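Local structure of Card1 endonuclease domain-containing protein (Vibrio cholerae, 1XMX) at residues Q169-G174 and V258-K263; E175-N180 and S223-A228; L188-Y193 and Q213-L218. The protein is of unknown function but carries a Card1-like endonuclease domain of the PD-(D/E)XK clan and may bind and cleave nucleic acid. All coordinates share one frame; numbering follows the deposited sequence.

Contact 1: residues Q169-G174 and V258-K263; sequences QLYQLG and VHSTVK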
ATOM      1  N   GLN A 169       0.821  22.315 -13.882  1.00 21.56           N
ATOM      2  CA  GLN A 169      -0.476  22.618 -14.492  1.00 21.96           C
ATOM      3  C   GLN A 169      -1.509  21.540 -14.138  1.00 22.33           C
ATOM      4  O   GLN A 169      -2.635  21.877 -13.761  1.00 21.82           O
ATOM      5  CB  GLN A 169      -0.411  22.701 -16.028  1.00 23.32           C
ATOM      6  CG  GLN A 169       0.270  23.954 -16.656  1.00 23.34           C
ATOM      7  CD  GLN A 169      -0.077  25.262 -15.955  1.00 24.60           C
ATOM      8  OE1 GLN A 169       0.760  25.833 -15.205  1.00 27.18           O
ATOM      9  NE2 GLN A 169      -1.290  25.719 -16.134  1.00 19.06           N
ATOM     10  N   LEU A 170      -1.130  20.262 -14.236  1.00 20.33           N
ATOM     11  CA  LEU A 170      -2.099  19.193 -13.928  1.00 21.00           C
ATOM     12  C   LEU A 170      -2.423  19.187 -12.461  1.00 20.99           C
ATOM     13  O   LEU A 170      -3.579  18.956 -12.068  1.00 21.29           O
ATOM     14  CB  LEU A 170      -1.605  17.809 -14.376  1.00 19.99           C
ATOM     15  CG  LEU A 170      -1.482  17.639 -15.889  1.00 20.99           C
ATOM     16  CD1 LEU A 170      -1.174  16.187 -16.177  1.00 20.83           C
ATOM     17  CD2 LEU A 170      -2.747  18.083 -16.600  1.00 17.96           C
ATOM     18  N   TYR A 171      -1.417  19.484 -11.643  1.00 19.81           N
ATOM     19  CA  TYR A 171      -1.630  19.593 -10.205  1.00 20.23           C
ATOM     20  C   TYR A 171      -2.565  20.753  -9.819  1.00 20.72           C
ATOM     21  O   TYR A 171      -3.516  20.622  -8.998  1.00 17.79           O
ATOM     22  CB  TYR A 171      -0.280  19.732  -9.479  1.00 24.97           C
ATOM     23  CG  TYR A 171      -0.455  20.159  -8.058  1.00 26.09           C
ATOM     24  CD1 TYR A 171      -0.826  19.239  -7.080  1.00 25.48           C
ATOM     25  CD2 TYR A 171      -0.290  21.505  -7.691  1.00 27.42           C
ATOM     26  CE1 TYR A 171      -0.995  19.626  -5.742  1.00 28.17           C
ATOM     27  CE2 TYR A 171      -0.459  21.923  -6.347  1.00 27.70           C
ATOM     28  CZ  TYR A 171      -0.825  20.975  -5.389  1.00 28.32           C
ATOM     29  OH  TYR A 171      -1.001  21.375  -4.074  1.00 28.95           O
ATOM     30  N   GLN A 172      -2.305  21.917 -10.388  1.00 20.12           N
ATOM     31  CA  GLN A 172      -3.081  23.057  -9.987  1.00 21.82           C
ATOM     32  C   GLN A 172      -4.518  22.919 -10.561  1.00 22.67           C
ATOM     33  O   GLN A 172      -5.501  23.322  -9.944  1.00 23.07           O
ATOM     34  CB  GLN A 172      -2.371  24.335 -10.436  1.00 22.77           C
ATOM     35  CG  GLN A 172      -0.942  24.447  -9.945  1.00 24.64           C
ATOM     36  CD  GLN A 172      -0.281  25.779 -10.292  1.00 26.05           C
ATOM     37  OE1 GLN A 172      -0.613  26.399 -11.288  1.00 26.55           O
ATOM     38  NE2 GLN A 172       0.665  26.223  -9.442  1.00 26.92           N
ATOM     39  N   LEU A 173      -4.648  22.327 -11.741  1.00 21.82           N
ATOM     40  CA  LEU A 173      -5.972  22.098 -12.281  1.00 21.74           C
ATOM     41  C   LEU A 173      -6.789  21.217 -11.323  1.00 21.00           C
ATOM     42  O   LEU A 173      -7.955  21.488 -11.035  1.00 20.34           O
ATOM     43  CB  LEU A 173      -5.875  21.423 -13.656  1.00 23.89           C
ATOM     44  CG  LEU A 173      -6.150  22.212 -14.935  1.00 27.39           C
ATOM     45  CD1 LEU A 173      -6.171  21.241 -16.074  1.00 29.03           C
ATOM     46  CD2 LEU A 173      -7.473  22.969 -14.871  1.00 26.14           C
ATOM     47  N   GLY A 174      -6.148  20.155 -10.834  1.00 21.38           N
ATOM     48  CA  GLY A 174      -6.791  19.236  -9.899  1.00 20.46           C
ATOM     49  C   GLY A 174      -7.231  19.907  -8.619  1.00 19.04           C
ATOM     50  O   GLY A 174      -8.323  19.644  -8.146  1.00 18.44           O
ATOM     51  N   VAL A 258      -4.234  13.263  -5.904  1.00 16.69           N
ATOM     52  CA  VAL A 258      -3.962  12.567  -4.669  1.00 16.47           C
ATOM     53  C   VAL A 258      -2.498  12.100  -4.632  1.00 17.89           C
ATOM     54  O   VAL A 258      -1.822  12.243  -3.621  1.00 20.08           O
ATOM     55  CB  VAL A 258      -4.862  11.357  -4.444  1.00 16.90           C
ATOM     56  CG1 VAL A 258      -4.338  10.552  -3.191  1.00 13.71           C
ATOM     57  CG2 VAL A 258      -6.350  11.814  -4.306  1.00 15.46           C
ATOM     58  N   HIS A 259      -2.002  11.548  -5.720  1.00 16.33           N
ATOM     59  CA  HIS A 259      -0.613  11.161  -5.749  1.00 18.00           C
ATOM     60  C   HIS A 259       0.326  12.358  -5.514  1.00 18.10           C
ATOM     61  O   HIS A 259       1.291  12.274  -4.758  1.00 17.66           O
ATOM     62  CB  HIS A 259      -0.314  10.465  -7.055  1.00 19.59           C
ATOM     63  CG  HIS A 259       1.112  10.058  -7.215  1.00 20.67           C
ATOM     64  ND1 HIS A 259       1.688   9.035  -6.476  1.00 21.62           N
ATOM     65  CD2 HIS A 259       2.079  10.529  -8.039  1.00 19.94           C
ATOM     66  CE1 HIS A 259       2.942   8.879  -6.860  1.00 21.09           C
ATOM     67  NE2 HIS A 259       3.203   9.773  -7.804  1.00 22.65           N
ATOM     68  N   SER A 260       0.040  13.455  -6.190  1.00 17.90           N
ATOM     69  CA  SER A 260       0.830  14.666  -6.063  1.00 18.26           C
ATOM     70  C   SER A 260       0.799  15.243  -4.636  1.00 20.05           C
ATOM     71  O   SER A 260       1.771  15.817  -4.195  1.00 21.03           O
ATOM     72  CB  SER A 260       0.314  15.695  -7.054  1.00 18.25           C
ATOM     73  OG  SER A 260       0.750  15.359  -8.368  1.00 17.91           O
ATOM     74  N   THR A 261      -0.350  15.162  -3.976  1.00 19.06           N
ATOM     75  CA  THR A 261      -0.518  15.585  -2.588  1.00 20.98           C
ATOM     76  C   THR A 261       0.233  14.692  -1.569  1.00 21.57           C
ATOM     77  O   THR A 261       0.844  15.194  -0.629  1.00 22.98           O
ATOM     78  CB  THR A 261      -2.026  15.623  -2.261  1.00 21.31           C
ATOM     79  OG1 THR A 261      -2.627  16.511  -3.199  1.00 18.52           O
ATOM     80  CG2 THR A 261      -2.315  16.085  -0.844  1.00 18.09           C
ATOM     81  N   VAL A 262       0.195  13.380  -1.778  1.00 20.57           N
ATOM     82  CA  VAL A 262       0.941  12.466  -0.978  1.00 19.54           C
ATOM     83  C   VAL A 262       2.415  12.798  -1.067  1.00 20.12           C
ATOM     84  O   VAL A 262       3.132  12.769  -0.047  1.00 20.44           O
ATOM     85  CB  VAL A 262       0.708  10.978  -1.394  1.00 19.77           C
ATOM     86  CG1 VAL A 262       1.722  10.054  -0.625  1.00 16.07           C
ATOM     87  CG2 VAL A 262      -0.721  10.532  -1.092  1.00 18.50           C
ATOM     88  N   LYS A 263       2.879  13.090  -2.275  1.00 18.60           N
ATOM     89  CA  LYS A 263       4.287  13.451  -2.509  1.00 22.23           C
ATOM     90  C   LYS A 263       4.693  14.739  -1.753  1.00 22.35           C
ATOM     91  O   LYS A 263       5.781  14.800  -1.182  1.00 18.01           O
ATOM     92  CB  LYS A 263       4.573  13.580  -4.003  1.00 25.61           C
ATOM     93  CG  LYS A 263       5.957  14.079  -4.289  1.00 29.55           C
ATOM     94  CD  LYS A 263       6.146  14.381  -5.762  1.00 32.40           C
ATOM     95  CE  LYS A 263       7.571  14.878  -6.037  1.00 34.14           C
ATOM     96  NZ  LYS A 263       7.736  15.114  -7.499  1.00 34.86           N
TER

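Contact 2: residues E175-N180 and S223-A228; sequences ERWASN and SDLVEA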
ATOM      1  N   GLU A 175      -6.366  20.743  -8.049  1.00 20.63           N
ATOM      2  CA  GLU A 175      -6.696  21.558  -6.856  1.00 26.33           C
ATOM      3  C   GLU A 175      -8.009  22.367  -7.085  1.00 24.70           C
ATOM      4  O   GLU A 175      -8.870  22.467  -6.202  1.00 24.96           O
ATOM      5  CB  GLU A 175      -5.590  22.600  -6.568  1.00 27.44           C
ATOM      6  CG  GLU A 175      -4.256  22.190  -5.888  1.00 32.49           C
ATOM      7  CD  GLU A 175      -3.395  23.474  -5.488  1.00 34.45           C
ATOM      8  OE1 GLU A 175      -3.197  24.390  -6.330  1.00 37.36           O
ATOM      9  OE2 GLU A 175      -2.910  23.609  -4.326  1.00 39.24           O
ATOM     10  N   ARG A 176      -8.121  22.984  -8.257  1.00 22.50           N
ATOM     11  CA  ARG A 176      -9.269  23.828  -8.542  1.00 24.07           C
ATOM     12  C   ARG A 176     -10.497  23.002  -8.580  1.00 21.68           C
ATOM     13  O   ARG A 176     -11.528  23.413  -8.093  1.00 20.38           O
ATOM     14  CB  ARG A 176      -9.193  24.507  -9.915  1.00 25.65           C
ATOM     15  CG  ARG A 176      -7.934  25.312 -10.250  1.00 29.28           C
ATOM     16  CD  ARG A 176      -7.659  26.360  -9.275  1.00 32.71           C
ATOM     17  NE  ARG A 176      -8.726  27.342  -9.082  1.00 36.98           N
ATOM     18  CZ  ARG A 176      -9.360  27.529  -7.913  1.00 39.43           C
ATOM     19  NH1 ARG A 176      -9.073  26.759  -6.834  1.00 37.74           N
ATOM     20  NH2 ARG A 176     -10.297  28.477  -7.824  1.00 39.59           N
ATOM     21  N   TRP A 177     -10.403  21.877  -9.265  1.00 21.52           N
ATOM     22  CA  TRP A 177     -11.585  21.038  -9.443  1.00 21.83           C
ATOM     23  C   TRP A 177     -11.952  20.411  -8.083  1.00 21.32           C
ATOM     24  O   TRP A 177     -13.111  20.395  -7.715  1.00 19.86           O
ATOM     25  CB  TRP A 177     -11.355  19.990 -10.524  1.00 20.93           C
ATOM     26  CG  TRP A 177     -11.185  20.610 -11.956  1.00 21.34           C
ATOM     27  CD1 TRP A 177     -11.362  21.932 -12.322  1.00 20.77           C
ATOM     28  CD2 TRP A 177     -10.811  19.905 -13.167  1.00 20.46           C
ATOM     29  NE1 TRP A 177     -11.129  22.082 -13.682  1.00 22.22           N
ATOM     30  CE2 TRP A 177     -10.780  20.862 -14.219  1.00 21.21           C
ATOM     31  CE3 TRP A 177     -10.492  18.564 -13.456  1.00 20.95           C
ATOM     32  CZ2 TRP A 177     -10.450  20.522 -15.542  1.00 21.35           C
ATOM     33  CZ3 TRP A 177     -10.149  18.212 -14.798  1.00 21.06           C
ATOM     34  CH2 TRP A 177     -10.148  19.195 -15.817  1.00 22.63           C
ATOM     35  N   ALA A 178     -10.943  19.978  -7.321  1.00 20.96           N
ATOM     36  CA  ALA A 178     -11.204  19.306  -6.035  1.00 20.84           C
ATOM     37  C   ALA A 178     -11.855  20.286  -5.067  1.00 20.43           C
ATOM     38  O   ALA A 178     -12.705  19.935  -4.272  1.00 22.00           O
ATOM     39  CB  ALA A 178      -9.899  18.767  -5.443  1.00 20.66           C
ATOM     40  N   SER A 179     -11.430  21.525  -5.110  1.00 20.38           N
ATOM     41  CA  SER A 179     -11.883  22.484  -4.098  1.00 22.41           C
ATOM     42  C   SER A 179     -13.224  23.157  -4.439  1.00 21.72           C
ATOM     43  O   SER A 179     -13.782  23.855  -3.609  1.00 21.23           O
ATOM     44  CB  SER A 179     -10.788  23.546  -3.843  1.00 22.71           C
ATOM     45  OG  SER A 179     -10.765  24.483  -4.913  1.00 24.19           O
ATOM     46  N   ASN A 180     -13.708  22.959  -5.666  1.00 20.42           N
ATOM     47  CA  ASN A 180     -15.021  23.411  -6.081  1.00 20.35           C
ATOM     48  C   ASN A 180     -15.762  22.197  -6.604  1.00 19.78           C
ATOM     49  O   ASN A 180     -16.424  22.281  -7.628  1.00 21.14           O
ATOM     50  CB  ASN A 180     -14.866  24.420  -7.229  1.00 21.12           C
ATOM     51  CG  ASN A 180     -14.189  25.681  -6.779  1.00 23.09           C
ATOM     52  OD1 ASN A 180     -14.719  26.393  -5.953  1.00 24.77           O
ATOM     53  ND2 ASN A 180     -12.988  25.941  -7.278  1.00 24.51           N
ATOM     54  N   SER A 223     -12.417  26.060 -20.385  1.00 21.68           N
ATOM     55  CA  SER A 223     -11.487  27.185 -20.369  1.00 24.34           C
ATOM     56  C   SER A 223     -10.321  26.946 -19.371  1.00 24.17           C
ATOM     57  O   SER A 223      -9.269  27.560 -19.514  1.00 24.62           O
ATOM     58  CB  SER A 223     -12.231  28.479 -20.105  1.00 25.18           C
ATOM     59  OG  SER A 223     -12.781  28.317 -18.836  1.00 32.00           O
ATOM     60  N   ASP A 224     -10.487  26.054 -18.385  1.00 23.79           N
ATOM     61  CA  ASP A 224      -9.364  25.671 -17.526  1.00 25.37           C
ATOM     62  C   ASP A 224      -8.343  24.840 -18.287  1.00 25.22           C
ATOM     63  O   ASP A 224      -7.125  25.025 -18.146  1.00 25.43           O
ATOM     64  CB  ASP A 224      -9.825  24.834 -16.329  1.00 27.65           C
ATOM     65  CG  ASP A 224     -10.573  25.634 -15.288  1.00 30.46           C
ATOM     66  OD1 ASP A 224     -10.268  26.828 -15.077  1.00 31.67           O
ATOM     67  OD2 ASP A 224     -11.484  25.050 -14.661  1.00 32.57           O
ATOM     68  N   LEU A 225      -8.846  23.888 -19.056  1.00 23.55           N
ATOM     69  CA  LEU A 225      -8.018  23.121 -19.966  1.00 23.77           C
ATOM     70  C   LEU A 225      -7.245  24.053 -20.890  1.00 22.91           C
ATOM     71  O   LEU A 225      -6.051  23.847 -21.120  1.00 23.38           O
ATOM     72  CB  LEU A 225      -8.864  22.166 -20.822  1.00 24.48           C
ATOM     73  CG  LEU A 225      -9.681  21.212 -19.943  1.00 24.12           C
ATOM     74  CD1 LEU A 225     -10.521  20.343 -20.829  1.00 22.90           C
ATOM     75  CD2 LEU A 225      -8.778  20.406 -19.045  1.00 23.17           C
ATOM     76  N   VAL A 226      -7.913  25.057 -21.419  1.00 20.46           N
ATOM     77  CA  VAL A 226      -7.259  26.015 -22.331  1.00 21.16           C
ATOM     78  C   VAL A 226      -6.174  26.836 -21.618  1.00 21.87           C
ATOM     79  O   VAL A 226      -5.047  26.908 -22.078  1.00 23.17           O
ATOM     80  CB  VAL A 226      -8.294  26.911 -23.078  1.00 18.83           C
ATOM     81  CG1 VAL A 226      -7.646  28.025 -23.927  1.00 16.36           C
ATOM     82  CG2 VAL A 226      -9.150  26.042 -24.009  1.00 20.50           C
ATOM     83  N   GLU A 227      -6.522  27.471 -20.508  1.00 23.51           N
ATOM     84  CA  GLU A 227      -5.543  28.225 -19.730  1.00 23.34           C
ATOM     85  C   GLU A 227      -4.308  27.352 -19.373  1.00 23.01           C
ATOM     86  O   GLU A 227      -3.149  27.816 -19.455  1.00 20.81           O
ATOM     87  CB  GLU A 227      -6.194  28.767 -18.480  1.00 26.37           C
ATOM     88  CG  GLU A 227      -5.301  29.716 -17.761  1.00 32.01           C
ATOM     89  CD  GLU A 227      -5.968  30.395 -16.586  1.00 34.40           C
ATOM     90  OE1 GLU A 227      -7.017  31.019 -16.768  1.00 36.25           O
ATOM     91  OE2 GLU A 227      -5.415  30.349 -15.479  1.00 36.82           O
ATOM     92  N   ALA A 228      -4.563  26.093 -19.024  1.00 21.87           N
ATOM     93  CA  ALA A 228      -3.515  25.162 -18.632  1.00 24.16           C
ATOM     94  C   ALA A 228      -2.703  24.694 -19.790  1.00 25.00           C
ATOM     95  O   ALA A 228      -1.724  23.969 -19.559  1.00 26.90           O
ATOM     96  CB  ALA A 228      -4.054  23.944 -17.868  1.00 20.94           C
TER

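Contact 3: residues L188-Y193 and Q213-L218; sequences LATLNY and QGYREL. With FMT (formic acid), chain I.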
ATOM      1  N   LEU A 188     -18.175  17.835 -15.001  1.00 23.51           N
ATOM      2  CA  LEU A 188     -17.089  16.883 -15.108  1.00 22.86           C
ATOM      3  C   LEU A 188     -17.566  15.549 -15.670  1.00 24.67           C
ATOM      4  O   LEU A 188     -16.829  14.879 -16.414  1.00 26.83           O
ATOM      5  CB  LEU A 188     -16.324  16.731 -13.787  1.00 25.01           C
ATOM      6  CG  LEU A 188     -15.200  17.765 -13.613  1.00 24.43           C
ATOM      7  CD1 LEU A 188     -14.745  17.837 -12.196  1.00 24.60           C
ATOM      8  CD2 LEU A 188     -14.042  17.508 -14.581  1.00 25.02           C
ATOM      9  N   ALA A 189     -18.793  15.175 -15.323  1.00 22.69           N
ATOM     10  CA  ALA A 189     -19.515  14.149 -16.029  1.00 23.97           C
ATOM     11  C   ALA A 189     -19.594  14.362 -17.560  1.00 25.11           C
ATOM     12  O   ALA A 189     -19.395  13.402 -18.345  1.00 25.55           O
ATOM     13  CB  ALA A 189     -20.934  14.028 -15.458  1.00 23.84           C
ATOM     14  N   THR A 190     -19.901  15.580 -18.007  1.00 23.53           N
ATOM     15  CA  THR A 190     -19.978  15.792 -19.458  1.00 21.03           C
ATOM     16  C   THR A 190     -18.601  15.716 -20.092  1.00 21.40           C
ATOM     17  O   THR A 190     -18.466  15.216 -21.195  1.00 22.66           O
ATOM     18  CB  THR A 190     -20.569  17.147 -19.797  1.00 22.19           C
ATOM     19  OG1 THR A 190     -21.803  17.305 -19.063  1.00 25.29           O
ATOM     20  CG2 THR A 190     -20.846  17.243 -21.348  1.00 19.96           C
ATOM     21  N   LEU A 191     -17.592  16.265 -19.405  1.00 20.79           N
ATOM     22  CA  LEU A 191     -16.194  16.201 -19.846  1.00 22.58           C
ATOM     23  C   LEU A 191     -15.693  14.752 -19.904  1.00 24.00           C
ATOM     24  O   LEU A 191     -15.012  14.341 -20.867  1.00 24.36           O
ATOM     25  CB  LEU A 191     -15.288  16.992 -18.887  1.00 21.79           C
ATOM     26  CG  LEU A 191     -13.873  17.182 -19.450  1.00 23.40           C
ATOM     27  CD1 LEU A 191     -13.838  17.701 -20.892  1.00 21.26           C
ATOM     28  CD2 LEU A 191     -13.006  18.048 -18.548  1.00 22.26           C
ATOM     29  N   ASN A 192     -16.043  13.983 -18.870  1.00 22.25           N
ATOM     30  CA  ASN A 192     -15.793  12.541 -18.901  1.00 23.13           C
ATOM     31  C   ASN A 192     -16.395  11.848 -20.119  1.00 23.64           C
ATOM     32  O   ASN A 192     -15.722  11.067 -20.768  1.00 24.08           O
ATOM     33  CB  ASN A 192     -16.284  11.859 -17.643  1.00 23.51           C
ATOM     34  CG  ASN A 192     -16.255  10.355 -17.770  1.00 26.23           C
ATOM     35  OD1 ASN A 192     -15.184   9.727 -17.669  1.00 26.74           O
ATOM     36  ND2 ASN A 192     -17.420   9.762 -17.987  1.00 24.87           N
ATOM     37  N   TYR A 193     -17.660  12.106 -20.429  1.00 25.39           N
ATOM     38  CA  TYR A 193     -18.260  11.557 -21.668  1.00 27.23           C
ATOM     39  C   TYR A 193     -17.497  11.993 -22.966  1.00 25.27           C
ATOM     40  O   TYR A 193     -17.214  11.161 -23.829  1.00 25.49           O
ATOM     41  CB  TYR A 193     -19.762  11.885 -21.744  1.00 31.86           C
ATOM     42  CG  TYR A 193     -20.328  11.696 -23.133  1.00 34.51           C
ATOM     43  CD1 TYR A 193     -20.861  10.471 -23.546  1.00 34.66           C
ATOM     44  CD2 TYR A 193     -20.290  12.742 -24.056  1.00 35.23           C
ATOM     45  CE1 TYR A 193     -21.380  10.331 -24.835  1.00 34.41           C
ATOM     46  CE2 TYR A 193     -20.758  12.591 -25.340  1.00 35.03           C
ATOM     47  CZ  TYR A 193     -21.303  11.400 -25.712  1.00 34.14           C
ATOM     48  OH  TYR A 193     -21.765  11.321 -27.010  1.00 35.20           O
ATOM     49  N   GLN A 213     -22.339  22.812 -25.918  1.00 21.36           N
ATOM     50  CA  GLN A 213     -21.673  24.114 -26.032  1.00 22.58           C
ATOM     51  C   GLN A 213     -22.315  25.196 -25.161  1.00 21.73           C
ATOM     52  O   GLN A 213     -21.657  26.190 -24.825  1.00 21.27           O
ATOM     53  CB  GLN A 213     -21.648  24.589 -27.495  1.00 21.89           C
ATOM     54  CG  GLN A 213     -20.823  23.658 -28.376  1.00 22.59           C
ATOM     55  CD  GLN A 213     -20.788  24.094 -29.825  1.00 23.42           C
ATOM     56  OE1 GLN A 213     -21.025  23.290 -30.726  1.00 22.90           O
ATOM     57  NE2 GLN A 213     -20.503  25.362 -30.055  1.00 23.17           N
ATOM     58  N   GLY A 214     -23.581  25.014 -24.782  1.00 19.29           N
ATOM     59  CA  GLY A 214     -24.236  25.975 -23.905  1.00 19.59           C
ATOM     60  C   GLY A 214     -24.151  25.625 -22.407  1.00 22.80           C
ATOM     61  O   GLY A 214     -24.648  26.368 -21.575  1.00 22.18           O
ATOM     62  N   TYR A 215     -23.546  24.497 -22.048  1.00 24.68           N
ATOM     63  CA  TYR A 215     -23.485  24.103 -20.631  1.00 27.64           C
ATOM     64  C   TYR A 215     -22.497  25.021 -19.900  1.00 27.95           C
ATOM     65  O   TYR A 215     -21.313  25.081 -20.238  1.00 25.50           O
ATOM     66  CB  TYR A 215     -23.050  22.626 -20.394  1.00 27.88           C
ATOM     67  CG  TYR A 215     -24.017  21.542 -20.867  1.00 30.22           C
ATOM     68  CD1 TYR A 215     -25.390  21.796 -21.057  1.00 30.23           C
ATOM     69  CD2 TYR A 215     -23.559  20.254 -21.107  1.00 30.35           C
ATOM     70  CE1 TYR A 215     -26.257  20.796 -21.500  1.00 30.19           C
ATOM     71  CE2 TYR A 215     -24.429  19.240 -21.545  1.00 29.81           C
ATOM     72  CZ  TYR A 215     -25.763  19.504 -21.740  1.00 30.07           C
ATOM     73  OH  TYR A 215     -26.596  18.456 -22.182  1.00 29.67           O
ATOM     74  N   ARG A 216     -23.024  25.702 -18.892  1.00 30.12           N
ATOM     75  CA  ARG A 216     -22.289  26.565 -17.967  1.00 33.07           C
ATOM     76  C   ARG A 216     -21.018  25.934 -17.331  1.00 31.26           C
ATOM     77  O   ARG A 216     -19.909  26.395 -17.571  1.00 31.47           O
ATOM     78  CB  ARG A 216     -23.283  27.037 -16.898  1.00 34.38           C
ATOM     79  CG  ARG A 216     -22.795  28.083 -15.930  1.00 38.15           C
ATOM     80  CD  ARG A 216     -23.833  28.387 -14.823  1.00 39.74           C
ATOM     81  NE  ARG A 216     -24.464  27.188 -14.246  1.00 45.58           N
ATOM     82  CZ  ARG A 216     -24.050  26.555 -13.138  1.00 48.42           C
ATOM     83  NH1 ARG A 216     -22.979  26.988 -12.467  1.00 49.31           N
ATOM     84  NH2 ARG A 216     -24.705  25.475 -12.694  1.00 49.29           N
ATOM     85  N   GLU A 217     -21.161  24.905 -16.504  1.00 31.38           N
ATOM     86  CA  GLU A 217     -19.984  24.321 -15.814  1.00 31.30           C
ATOM     87  C   GLU A 217     -18.968  23.682 -16.753  1.00 28.42           C
ATOM     88  O   GLU A 217     -17.773  23.778 -16.532  1.00 28.08           O
ATOM     89  CB  GLU A 217     -20.400  23.309 -14.755  1.00 34.94           C
ATOM     90  CG  GLU A 217     -21.380  23.829 -13.742  1.00 40.20           C
ATOM     91  CD  GLU A 217     -21.933  22.696 -12.927  1.00 44.58           C
ATOM     92  OE1 GLU A 217     -21.456  21.558 -13.157  1.00 47.08           O
ATOM     93  OE2 GLU A 217     -22.808  22.920 -12.045  1.00 47.17           O
ATOM     94  N   LEU A 218     -19.444  23.041 -17.810  1.00 25.02           N
ATOM     95  CA  LEU A 218     -18.549  22.480 -18.819  1.00 22.55           C
ATOM     96  C   LEU A 218     -17.598  23.550 -19.348  1.00 21.53           C
ATOM     97  O   LEU A 218     -16.407  23.329 -19.518  1.00 20.90           O
ATOM     98  CB  LEU A 218     -19.377  21.951 -20.003  1.00 20.81           C
ATOM     99  CG  LEU A 218     -18.542  21.227 -21.065  1.00 22.10           C
ATOM    100  CD1 LEU A 218     -17.632  20.125 -20.425  1.00 19.17           C
ATOM    101  CD2 LEU A 218     -19.383  20.654 -22.189  1.00 20.25           C
TER
HETATM  102  C   FMT I 407     -23.516  22.069 -17.138  1.00 36.91           C
HETATM  103  O1  FMT I 407     -22.400  21.584 -17.472  1.00 35.04           O
HETATM  104  O2  FMT I 407     -23.758  23.062 -16.396  1.00 35.99           O

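Contact 1: residues Q169-G174 and V258-K263
Tyr-171 and Ser-260 bring helix 164-179 against helix 243-266 through a single aromatic side chain lying on a small-residue surface. The tyrosine leans one flank of its ring, the CD1-CE1 side, onto the other helix. Its CD1 rests 3.7 Å from CB of Ser-260, an oblique approach in which the methylene of the serine, not its hydroxyl, makes the touch. One bond further along the ring, CE1 of Tyr-171 is 4.3 Å from OG1 of Thr-261, which stands at the ring edge near its plane. The phenol oxygen runs on past this point: Tyr-171 OH is 5.2 Å from Thr-261 OG1, too far for the two hydroxyls to bond. The contact is therefore one of van der Waals packing, and it is small, burying 93 Å² in all.

The tyrosine reaches across because CG is swung anti to its main-chain nitrogen (chi1 167°), which carries the ring across to the neighbouring helix. The short partner lets the helices come near, with Tyr-171 CA and Ser-260 CA 6.9 Å apart. On the serine, the hydroxyl sits beside the backbone N and turns back to bond Thr-256 O, with a weak additional hydrogen bond to a formic acid molecule; Thr-261 OG1 likewise bonds Leu-257 O. Both hydroxyls are thus tied to carbonyls one turn earlier in their own helix.

Helix 243-266 belongs to the Card1-like endonuclease region and is gripped from two directions. Leu-170, one residue before the tyrosine, packs on Glu-244 and Phe-248 nearer its start, whereas helix 371-380 supports Thr-261 through Leu-375 and Val-262 through Phe-379.

Contact 2: residues E175-N180 and S223-A228
Trp-177 sets the edge of its indole against helix 216-227, where the pyrrole corner meets the carboxylate of Asp-224 and the far benzene corner meets a methyl of Leu-225. NE1 of Trp-177 donates to OD2 of Asp-224 at 3.1 Å, a fairly straight bond with an N-H...O angle of 162°. The acceptor lies in the indole plane, but the donor is less neatly placed for the acid: it meets OD2 on the anti side, 34° out of the carboxylate plane. The remaining contact is apolar. Leu-225 sends CD2 to within 3.7 Å of CH2 of Trp-177, again at the ring edge, and the two side chains cross at about a right angle. Holding CG beside the backbone N (chi1 -66°), the tryptophan brings its ring end up to the partner helix.

Helix 216-227 occupies the place of the recognition helix in what appears to be a winged helix-turn-helix unit, ahead of the hairpin 231-234/237-240, and its Leu-225 turns inward onto Leu-191 of the first helix of that unit. Trp-177 wedges into the same core, touching Leu-184 and Leu-188 and meeting Trp-253 edge-to-face.

Nearby, Arg-176 carries a charge opposite to that of Asp-224 without pairing with it; Arg-176 NE stays 6.2 Å from Asp-224 OD1, though the arginine may still help stabilise the carboxylate.

Side chains add to the backbone bonds among the last residues of 175-180. The backbone Ser-179 N and the hydroxyl Ser-179 OG approach Glu-175 O from opposite faces of its carbonyl plane, at 2.9 and 3.1 Å, while Asn-180 ND2 bonds Arg-176 O at 3.0 Å in the carbonyl plane, on a lone pair.

Contact 3: residues L188-Y193 and Q213-L218
Within the apparent winged helix-turn-helix unit, Leu-218 in the first turn of helix 216-227, the presumed recognition helix, packs with Thr-190 and Leu-191 of the long helix 181-201. The two methyls of Leu-218 divide the work. CD2 of Leu-218 meets CG2 of Thr-190 at 3.8 Å, while CD1 of Leu-218 reaches the backbone, 4.0 Å from N of Leu-191, and lies 4.2 Å from CB of Leu-191. With CG anti to the main-chain nitrogen (chi1 -175°), the leucine brings its two methyls up to the other helix. Tyr-215, at the N-cap position, adds its ring at the margin: its CD2 comes obliquely to within 4.0 Å of OG1 of Thr-190, whose hydroxyl is bonded to Pro-186 O.

A formic acid molecule, probably from the crystallisation liquor, sits over the helix start. Glu-217 N donates to its O2 at 3.2 Å, and Leu-218 N makes a weak bond to its O1 at 3.3 Å, so amides of the first turn hold both oxygens, a site that would suit an anion. Arg-216 NH2 and Glu-217 OE2 form a salt bridge at 3.2 Å, its hydrogen bond weak, and Glu-217 OE1 accepts from Gly-187 N.

Helix 210-213 adds Gln-212 to Thr-190, and helix 243-266 packs Ala-249 on Leu-191.

Overall arrangement
All three contacts lie on one side of the chain's centre and form a bent row, with centres 12 Å apart between contacts 1 and 2, 13 Å between 2 and 3 and 22 Å between 1 and 3. Contacts 1 and 2 share helix 164-179, and contacts 2 and 3 share helix 216-227. Along the chain they enclose one another, contact 3 innermost and contact 1 outermost. Leu-173 joins the first two by packing on Asp-224 and Leu-225; Trp-177 and Leu-225, resting on Leu-188 and Leu-191, join the last two. Contacts 1 and 3 do not touch. Helix 164-179 sits between the winged-helix-like unit and helix 243-266 of the endonuclease region, which helix 181-201 also touches.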